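Local coordinates for hydroquinone dioxygenase large subunit (PDB 4ZXA), which probably catalyses, together with its small subunit, the iron(II)-dependent ring cleavage of hydroquinone by dioxygen, using a cupin-type metal site, at residues E[141-145]-E[164-169]; E[38-42]-E[135-139]; E[197-202]-E[216-221]. All blocks are in the same frame, centred on the assembly; numbering follows the deposited sequence.

Contact 1: residues E[141-145]-E[164-169]; sequences FDPFA and CIERFR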
loop_
_atom_site.group_PDB
_atom_site.type_symbol
_atom_site.label_atom_id
_atom_site.label_comp_id
_atom_site.label_asym_id
_atom_site.label_seq_id
_atom_site.Cartn_x
_atom_site.Cartn_y
_atom_site.Cartn_z
ATOM N N PHE E 141 -12.076 9.154 11.124
ATOM C CA PHE E 141 -10.702 8.899 10.692
ATOM C C PHE E 141 -9.727 10.008 11.108
ATOM O O PHE E 141 -9.915 11.178 10.784
ATOM C CB PHE E 141 -10.666 8.712 9.165
ATOM C CG PHE E 141 -9.301 8.401 8.607
ATOM C CD1 PHE E 141 -8.751 7.131 8.749
ATOM C CD2 PHE E 141 -8.581 9.363 7.905
ATOM C CE1 PHE E 141 -7.494 6.824 8.229
ATOM C CE2 PHE E 141 -7.329 9.065 7.382
ATOM C CZ PHE E 141 -6.781 7.787 7.548
ATOM N N ASP E 142 -8.669 9.618 11.809
ATOM C CA ASP E 142 -7.630 10.539 12.248
ATOM C C ASP E 142 -6.334 10.217 11.509
ATOM O O ASP E 142 -5.646 9.257 11.845
ATOM C CB ASP E 142 -7.446 10.414 13.761
ATOM C CG ASP E 142 -6.173 11.087 14.268
ATOM O OD1 ASP E 142 -5.568 11.922 13.563
ATOM O OD2 ASP E 142 -5.781 10.779 15.405
ATOM N N PRO E 143 -5.991 11.037 10.505
ATOM C CA PRO E 143 -4.826 10.886 9.616
ATOM C C PRO E 143 -3.475 10.911 10.350
ATOM O O PRO E 143 -2.454 10.565 9.751
ATOM C CB PRO E 143 -4.915 12.115 8.696
ATOM C CG PRO E 143 -6.251 12.683 8.907
ATOM C CD PRO E 143 -6.682 12.311 10.285
ATOM N N PHE E 144 -3.475 11.318 11.617
ATOM C CA PHE E 144 -2.244 11.425 12.391
ATOM C C PHE E 144 -1.970 10.200 13.276
ATOM O O PHE E 144 -0.971 10.146 13.990
ATOM C CB PHE E 144 -2.315 12.664 13.268
ATOM C CG PHE E 144 -1.341 13.733 12.890
ATOM C CD1 PHE E 144 -1.736 15.061 12.862
ATOM C CD2 PHE E 144 -0.026 13.418 12.597
ATOM C CE1 PHE E 144 -0.847 16.044 12.530
ATOM C CE2 PHE E 144 0.882 14.411 12.271
ATOM C CZ PHE E 144 0.466 15.720 12.239
ATOM N N ALA E 145 -2.858 9.219 13.223
ATOM C CA ALA E 145 -2.767 8.066 14.105
ATOM C C ALA E 145 -2.477 6.785 13.337
ATOM O O ALA E 145 -2.697 6.719 12.129
ATOM C CB ALA E 145 -4.052 7.918 14.891
ATOM N N CYS E 164 -8.511 16.661 14.864
ATOM C CA CYS E 164 -7.354 15.836 14.534
ATOM C C CYS E 164 -6.464 16.457 13.481
ATOM O O CYS E 164 -5.255 16.257 13.504
ATOM C CB CYS E 164 -7.769 14.431 14.108
ATOM S SG CYS E 164 -8.519 13.528 15.451
ATOM N N ILE E 165 -7.051 17.213 12.559
ATOM C CA ILE E 165 -6.254 17.806 11.503
ATOM C C ILE E 165 -5.760 19.221 11.815
ATOM O O ILE E 165 -4.812 19.691 11.190
ATOM C CB ILE E 165 -6.973 17.770 10.149
ATOM C CG1 ILE E 165 -8.274 18.551 10.222
ATOM C CG2 ILE E 165 -7.238 16.320 9.731
ATOM C CD1 ILE E 165 -8.827 18.911 8.861
ATOM N N GLU E 166 -6.387 19.906 12.763
ATOM C CA GLU E 166 -5.902 21.233 13.160
ATOM C C GLU E 166 -5.361 21.207 14.578
ATOM O O GLU E 166 -5.897 21.860 15.474
ATOM C CB GLU E 166 -7.001 22.294 13.090
ATOM C CG GLU E 166 -7.768 22.386 11.790
ATOM C CD GLU E 166 -8.823 23.475 11.857
ATOM O OE1 GLU E 166 -10.010 23.193 11.600
ATOM O OE2 GLU E 166 -8.465 24.620 12.190
ATOM N N ARG E 167 -4.304 20.447 14.800
ATOM C CA ARG E 167 -3.716 20.429 16.122
ATOM C C ARG E 167 -2.898 21.704 16.324
ATOM O O ARG E 167 -1.930 21.957 15.620
ATOM C CB ARG E 167 -2.914 19.142 16.346
ATOM C CG ARG E 167 -3.773 17.978 16.918
ATOM C CD ARG E 167 -3.442 16.647 16.263
ATOM N NE ARG E 167 -3.907 15.495 17.035
ATOM C CZ ARG E 167 -4.390 14.376 16.490
ATOM N NH1 ARG E 167 -4.481 14.286 15.175
ATOM N NH2 ARG E 167 -4.796 13.356 17.245
ATOM N N PHE E 168 -3.339 22.536 17.257
ATOM C CA PHE E 168 -2.625 23.762 17.590
ATOM C C PHE E 168 -1.489 23.411 18.533
ATOM O O PHE E 168 -1.690 22.694 19.521
ATOM C CB PHE E 168 -3.569 24.756 18.262
ATOM C CG PHE E 168 -2.923 26.057 18.640
ATOM C CD1 PHE E 168 -2.225 26.183 19.834
ATOM C CD2 PHE E 168 -3.031 27.161 17.812
ATOM C CE1 PHE E 168 -1.637 27.379 20.187
ATOM C CE2 PHE E 168 -2.449 28.362 18.164
ATOM C CZ PHE E 168 -1.752 28.475 19.349
ATOM N N ARG E 169 -0.295 23.908 18.234
ATOM C CA ARG E 169 0.861 23.619 19.073
ATOM C C ARG E 169 1.623 24.894 19.405
ATOM O O ARG E 169 2.010 25.636 18.511
ATOM C CB ARG E 169 1.793 22.615 18.374
ATOM C CG ARG E 169 1.134 21.283 17.963
ATOM C CD ARG E 169 1.848 20.655 16.741
ATOM N NE ARG E 169 1.152 19.481 16.199
ATOM C CZ ARG E 169 1.231 19.065 14.931
ATOM N NH1 ARG E 169 1.974 19.716 14.036
ATOM N NH2 ARG E 169 0.555 17.988 14.555
#
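Phe144 gives up the most surface here, and it does so by lying against two arginines and the last turn of a helix. Its CD1 reaches Cys164 O at 3.8 Å, with the oxygen at the ring edge, while CE1 sits 3.1 Å from Arg169 NH2 and CB 3.3 Å from Arg167 NH1. Asp142 supplies the charge. Its OD1 forms a salt bridge with Arg167 NH1 at 3.1 Å, accompanied by a weak, longer bond from Arg167 NH2 to Asp142 OD2 at 3.3 Å. The same OD1 takes the backbone N of Phe144 at 2.9 Å, an Asx turn inside the type I turn from Asp142 to Ala145. Cys164 completes the trio, its CB 3.4 Å from Asp142 OD1. Arg167 has a second carboxylate partner in Asp227. The turn thus joins the C-terminal end of helix 162-165 to helix 63-75, where Phe144 packs on Met71, Arg72 and Ala75, while Ile165 leans on Leu133 and Arg134 of helix 122-136.

Contact 2: residues E[38-42]-E[135-139]; sequences ELSRD and DWTNA
Build this contact around a tryptophan that drives the far edge of its indole against a strand, with an arginine side chain over one face. Residues 38-41 end a strand with beta phi/psi throughout; Asp42 leaves it. In the second segment, Asp135 and Trp136 close a helix, and Thr137 is the first residue out of helical conformation. The nearest CA pair is Arg41 and Trp136, 7.4 Å apart. Trp136 takes chi1 m with chi2 near 0°, which sends the six-membered ring to the strand at Leu39 and Ser40: CH2 comes 3.3 Å from Ser40 C and 4.0 Å from Leu39 CB, and CZ2 lies 3.6 Å from Leu39 O, which sits at the ring edge. Arg41 (p, t, m, then chi4 near 180°) runs its aliphatic part across one indole face. Arg41 CG stands 3.5 Å from the centroid of the Trp136 five-membered ring, 8° off the normal, a CH-pi contact, and Arg41 CD is 3.5 Å from Trp136 CG. The guanidinium then folds back on its own strand end: Arg41 NE and NH2 donate to Asp42 O at 2.7 and 2.9 Å, respectively, while Arg41 NH1 makes a weak bond to Trp136 O at 3.0 Å. Trp136 NE1 donates to Arg30 O, and the ring also packs on Leu67 of helix 63-75, so sheet and helices meet in a buried seam. Chemically, one arginine does two jobs: its methylenes cover an aromatic face, and its guanidinium binds the carbonyl of Asp42 just past the strand and reaches, more weakly, that of Trp136 at the helix end.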
loop_
_atom_site.group_PDB
_atom_site.type_symbol
_atom_site.label_atom_id
_atom_site.label_comp_id
_atom_site.label_asym_id
_atom_site.label_seq_id
_atom_site.Cartn_x
_atom_site.Cartn_y
_atom_site.Cartn_z
ATOM N N GLU E 38 -6.002 18.308 -10.907
ATOM C CA GLU E 38 -7.321 18.137 -10.335
ATOM C C GLU E 38 -7.280 17.058 -9.273
ATOM O O GLU E 38 -6.887 15.918 -9.539
ATOM C CB GLU E 38 -8.334 17.745 -11.401
ATOM C CG GLU E 38 -9.597 18.567 -11.345
ATOM C CD GLU E 38 -10.851 17.730 -11.425
ATOM O OE1 GLU E 38 -10.784 16.508 -11.140
ATOM O OE2 GLU E 38 -11.910 18.300 -11.775
ATOM N N LEU E 39 -7.693 17.425 -8.068
ATOM C CA LEU E 39 -7.760 16.481 -6.969
ATOM C C LEU E 39 -9.208 16.163 -6.555
ATOM O O LEU E 39 -9.958 17.060 -6.142
ATOM C CB LEU E 39 -6.967 17.023 -5.777
ATOM C CG LEU E 39 -5.514 17.329 -6.137
ATOM C CD1 LEU E 39 -5.343 18.782 -6.528
ATOM C CD2 LEU E 39 -4.602 16.967 -4.967
ATOM N N SER E 40 -9.592 14.889 -6.661
ATOM C CA SER E 40 -10.904 14.450 -6.196
ATOM C C SER E 40 -10.772 13.141 -5.445
ATOM O O SER E 40 -9.765 12.453 -5.576
ATOM C CB SER E 40 -11.845 14.244 -7.374
ATOM O OG SER E 40 -11.459 13.103 -8.113
ATOM N N ARG E 41 -11.794 12.786 -4.679
ATOM C CA ARG E 41 -11.804 11.514 -3.977
ATOM C C ARG E 41 -13.181 10.874 -4.040
ATOM O O ARG E 41 -14.191 11.560 -4.132
ATOM C CB ARG E 41 -11.372 11.695 -2.522
ATOM C CG ARG E 41 -12.493 12.081 -1.582
ATOM C CD ARG E 41 -12.252 11.552 -0.183
ATOM N NE ARG E 41 -12.588 10.138 -0.065
ATOM C CZ ARG E 41 -12.541 9.448 1.068
ATOM N NH1 ARG E 41 -12.171 10.036 2.191
ATOM N NH2 ARG E 41 -12.866 8.166 1.077
ATOM N N ASP E 42 -13.212 9.549 -3.993
ATOM C CA ASP E 42 -14.468 8.825 -3.913
ATOM C C ASP E 42 -14.500 7.997 -2.636
ATOM O O ASP E 42 -13.884 8.359 -1.642
ATOM C CB ASP E 42 -14.687 7.947 -5.146
ATOM C CG ASP E 42 -13.556 6.981 -5.380
ATOM O OD1 ASP E 42 -12.831 6.674 -4.420
ATOM O OD2 ASP E 42 -13.394 6.526 -6.526
ATOM N N ASP E 135 -12.034 18.598 4.029
ATOM C CA ASP E 135 -13.159 18.022 3.314
ATOM C C ASP E 135 -13.139 16.481 3.245
ATOM O O ASP E 135 -14.180 15.845 3.384
ATOM C CB ASP E 135 -13.280 18.642 1.923
ATOM C CG ASP E 135 -14.571 18.233 1.217
ATOM O OD1 ASP E 135 -15.651 18.709 1.632
ATOM O OD2 ASP E 135 -14.506 17.433 0.255
ATOM N N TRP E 136 -11.967 15.879 3.048
ATOM C CA TRP E 136 -11.896 14.434 2.817
ATOM C C TRP E 136 -11.725 13.596 4.091
ATOM O O TRP E 136 -11.801 12.354 4.051
ATOM C CB TRP E 136 -10.784 14.100 1.819
ATOM C CG TRP E 136 -10.985 14.717 0.470
ATOM C CD1 TRP E 136 -12.026 15.503 0.075
ATOM C CD2 TRP E 136 -10.123 14.594 -0.666
ATOM N NE1 TRP E 136 -11.866 15.876 -1.231
ATOM C CE2 TRP E 136 -10.703 15.333 -1.711
ATOM C CE3 TRP E 136 -8.917 13.924 -0.897
ATOM C CZ2 TRP E 136 -10.119 15.429 -2.971
ATOM C CZ3 TRP E 136 -8.338 14.020 -2.150
ATOM C CH2 TRP E 136 -8.938 14.764 -3.169
ATOM N N THR E 137 -11.501 14.266 5.215
ATOM C CA THR E 137 -11.369 13.552 6.470
ATOM C C THR E 137 -12.678 13.519 7.252
ATOM O O THR E 137 -13.115 14.523 7.798
ATOM C CB THR E 137 -10.268 14.145 7.351
ATOM O OG1 THR E 137 -9.055 14.253 6.592
ATOM C CG2 THR E 137 -10.041 13.254 8.565
ATOM N N ASN E 138 -13.278 12.340 7.307
ATOM C CA ASN E 138 -14.524 12.125 8.007
ATOM C C ASN E 138 -14.280 12.034 9.489
ATOM O O ASN E 138 -13.144 11.875 9.917
ATOM C CB ASN E 138 -15.163 10.833 7.510
ATOM C CG ASN E 138 -15.415 10.860 6.026
ATOM O OD1 ASN E 138 -15.839 11.884 5.481
ATOM N ND2 ASN E 138 -15.127 9.749 5.351
ATOM N N ALA E 139 -15.358 12.112 10.264
ATOM C CA ALA E 139 -15.278 12.201 11.724
ATOM C C ALA E 139 -14.744 10.915 12.325
ATOM O O ALA E 139 -14.460 10.844 13.517
ATOM C CB ALA E 139 -16.643 12.513 12.307
#

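Contact 3: residues E[197-202]-E[216-221]; sequences VSQDEP and AFSLFK
Lys221, fully extended with all four chi angles t, lies under the loop 197-202: its CG is 3.2 Å from Gln199 OE1, its CB 4.2 Å from Ser198 O, and its NZ makes a 2.7 Å salt bridge with Glu201 OE2. The loop has no regular structure; facing it, strand 216-218 passes straight into a helix from Leu219. CA atoms pair Gln199 with Lys221 at 5.4 Å and Glu201 with Ser218 at 5.3 Å. Glu201 (m, m) also accepts Ser218 N on OE1 at 3.0 Å. Ser218, chi1 t, is the helix N-cap, its OG taking Lys221 N at 3.1 Å. Ser198 OG accepts Asp200 N at 3.1 Å, an ST turn, and a water bridges Asp200 O (2.9 Å) and Ser218 OG (2.8 Å). Pro202 CG packs 4.1 Å from Ala216 CB. Strand 216-218 pairs antiparallel with a strand of the small subunit. One carboxylate thus binds both a backbone amide at the strand-helix junction and a buried lysine, pinning the loop beside the subunit interface.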
loop_
_atom_site.group_PDB
_atom_site.type_symbol
_atom_site.label_atom_id
_atom_site.label_comp_id
_atom_site.label_asym_id
_atom_site.label_seq_id
_atom_site.Cartn_x
_atom_site.Cartn_y
_atom_site.Cartn_z
ATOM N N VAL E 197 5.581 2.473 30.520
ATOM C CA VAL E 197 6.637 3.472 30.723
ATOM C C VAL E 197 6.480 4.257 32.035
ATOM O O VAL E 197 5.413 4.778 32.326
ATOM C CB VAL E 197 6.681 4.445 29.527
ATOM C CG1 VAL E 197 7.580 5.655 29.809
ATOM C CG2 VAL E 197 7.135 3.705 28.295
ATOM N N SER E 198 7.542 4.338 32.827
ATOM C CA SER E 198 7.505 5.110 34.065
ATOM C C SER E 198 6.862 6.472 33.826
ATOM O O SER E 198 7.100 7.087 32.796
ATOM C CB SER E 198 8.923 5.325 34.608
ATOM O OG SER E 198 8.939 6.332 35.619
ATOM N N GLN E 199 6.077 6.954 34.786
ATOM C CA GLN E 199 5.496 8.289 34.686
ATOM C C GLN E 199 6.093 9.258 35.714
ATOM O O GLN E 199 5.518 10.315 36.009
ATOM C CB GLN E 199 3.978 8.214 34.814
ATOM C CG GLN E 199 3.336 7.382 33.709
ATOM C CD GLN E 199 3.550 7.993 32.325
ATOM O OE1 GLN E 199 3.272 9.182 32.105
ATOM N NE2 GLN E 199 4.050 7.184 31.389
ATOM N N ASP E 200 7.258 8.907 36.245
ATOM C CA ASP E 200 7.881 9.725 37.273
ATOM C C ASP E 200 8.648 10.884 36.685
ATOM O O ASP E 200 9.374 10.713 35.711
ATOM C CB ASP E 200 8.821 8.882 38.140
ATOM C CG ASP E 200 8.091 7.761 38.873
ATOM O OD1 ASP E 200 6.874 7.922 39.179
ATOM O OD2 ASP E 200 8.741 6.715 39.125
ATOM N N GLU E 201 8.480 12.056 37.291
ATOM C CA GLU E 201 9.226 13.247 36.924
ATOM C C GLU E 201 10.543 13.262 37.691
ATOM O O GLU E 201 10.613 12.743 38.803
ATOM C CB GLU E 201 8.422 14.522 37.256
ATOM C CG GLU E 201 7.090 14.671 36.532
ATOM C CD GLU E 201 7.251 14.884 35.020
ATOM O OE1 GLU E 201 8.405 15.018 34.540
ATOM O OE2 GLU E 201 6.221 14.910 34.298
ATOM N N PRO E 202 11.589 13.873 37.108
ATOM C CA PRO E 202 12.850 14.033 37.841
ATOM C C PRO E 202 12.617 14.946 39.045
ATOM O O PRO E 202 11.655 15.724 39.040
ATOM C CB PRO E 202 13.759 14.763 36.843
ATOM C CG PRO E 202 12.990 14.881 35.563
ATOM C CD PRO E 202 11.556 14.672 35.871
ATOM N N ALA E 216 13.841 20.530 34.461
ATOM C CA ALA E 216 14.034 19.146 34.069
ATOM C C ALA E 216 12.667 18.488 33.998
ATOM O O ALA E 216 11.827 18.718 34.862
ATOM C CB ALA E 216 14.911 18.445 35.081
ATOM N N PHE E 217 12.430 17.691 32.959
ATOM C CA PHE E 217 11.178 16.933 32.857
ATOM C C PHE E 217 11.465 15.529 32.362
ATOM O O PHE E 217 12.588 15.225 31.963
ATOM C CB PHE E 217 10.175 17.624 31.920
ATOM C CG PHE E 217 10.590 17.618 30.466
ATOM C CD1 PHE E 217 11.625 18.423 30.023
ATOM C CD2 PHE E 217 9.939 16.820 29.550
ATOM C CE1 PHE E 217 12.016 18.421 28.688
ATOM C CE2 PHE E 217 10.311 16.819 28.217
ATOM C CZ PHE E 217 11.356 17.622 27.784
ATOM N N SER E 218 10.462 14.664 32.390
ATOM C CA SER E 218 10.655 13.327 31.862
ATOM C C SER E 218 10.292 13.282 30.394
ATOM O O SER E 218 9.125 13.379 30.026
ATOM C CB SER E 218 9.835 12.298 32.626
ATOM O OG SER E 218 9.847 11.065 31.939
ATOM N N LEU E 219 11.310 13.127 29.561
ATOM C CA LEU E 219 11.117 13.016 28.133
ATOM C C LEU E 219 10.362 11.723 27.735
ATOM O O LEU E 219 9.512 11.749 26.852
ATOM C CB LEU E 219 12.467 13.125 27.416
ATOM C CG LEU E 219 12.467 13.018 25.887
ATOM C CD1 LEU E 219 11.714 14.194 25.244
ATOM C CD2 LEU E 219 13.897 12.911 25.346
ATOM N N PHE E 220 10.668 10.599 28.378
ATOM C CA PHE E 220 9.993 9.342 28.028
ATOM C C PHE E 220 8.495 9.425 28.346
ATOM O O PHE E 220 7.655 8.926 27.581
ATOM C CB PHE E 220 10.637 8.139 28.727
ATOM C CG PHE E 220 11.992 7.771 28.181
ATOM C CD1 PHE E 220 12.593 8.537 27.182
ATOM C CD2 PHE E 220 12.666 6.650 28.662
ATOM C CE1 PHE E 220 13.846 8.195 26.669
ATOM C CE2 PHE E 220 13.913 6.303 28.160
ATOM C CZ PHE E 220 14.505 7.082 27.159
ATOM N N LYS E 221 8.179 10.066 29.470
ATOM C CA LYS E 221 6.798 10.326 29.870
ATOM C C LYS E 221 6.109 11.241 28.862
ATOM O O LYS E 221 4.974 11.025 28.452
ATOM C CB LYS E 221 6.759 10.976 31.271
ATOM C CG LYS E 221 5.393 11.534 31.668
ATOM C CD LYS E 221 5.424 12.231 33.028
ATOM C CE LYS E 221 4.078 12.881 33.351
ATOM N NZ LYS E 221 4.026 13.472 34.717
HETATM O O HOH W 1 9.323 8.862 33.543
#

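How the contacts relate
The contacts follow one another along the chain: contact 2 closes before contact 1 opens, and contact 1 before contact 3. Contacts 1 and 2, whose centres are 15 Å apart, belong to the N-terminal family region and touch directly, Pro143 CG packing on Thr137 CG2 at 3.8 Å; both pack on helix 63-75, and helix 122-136 supplies one side of contact 2 and meets Ile165 of contact 1. Contact 3 stands apart, its centre 24 Å from that of contact 1 and 39 Å from that of contact 2. The series runs from the N-terminal sheet, past contact 1, where the Phe144 side chain is about 9 Å from the bound 4-hydroxybenzonitrile, to the small-subunit interface at contact 3.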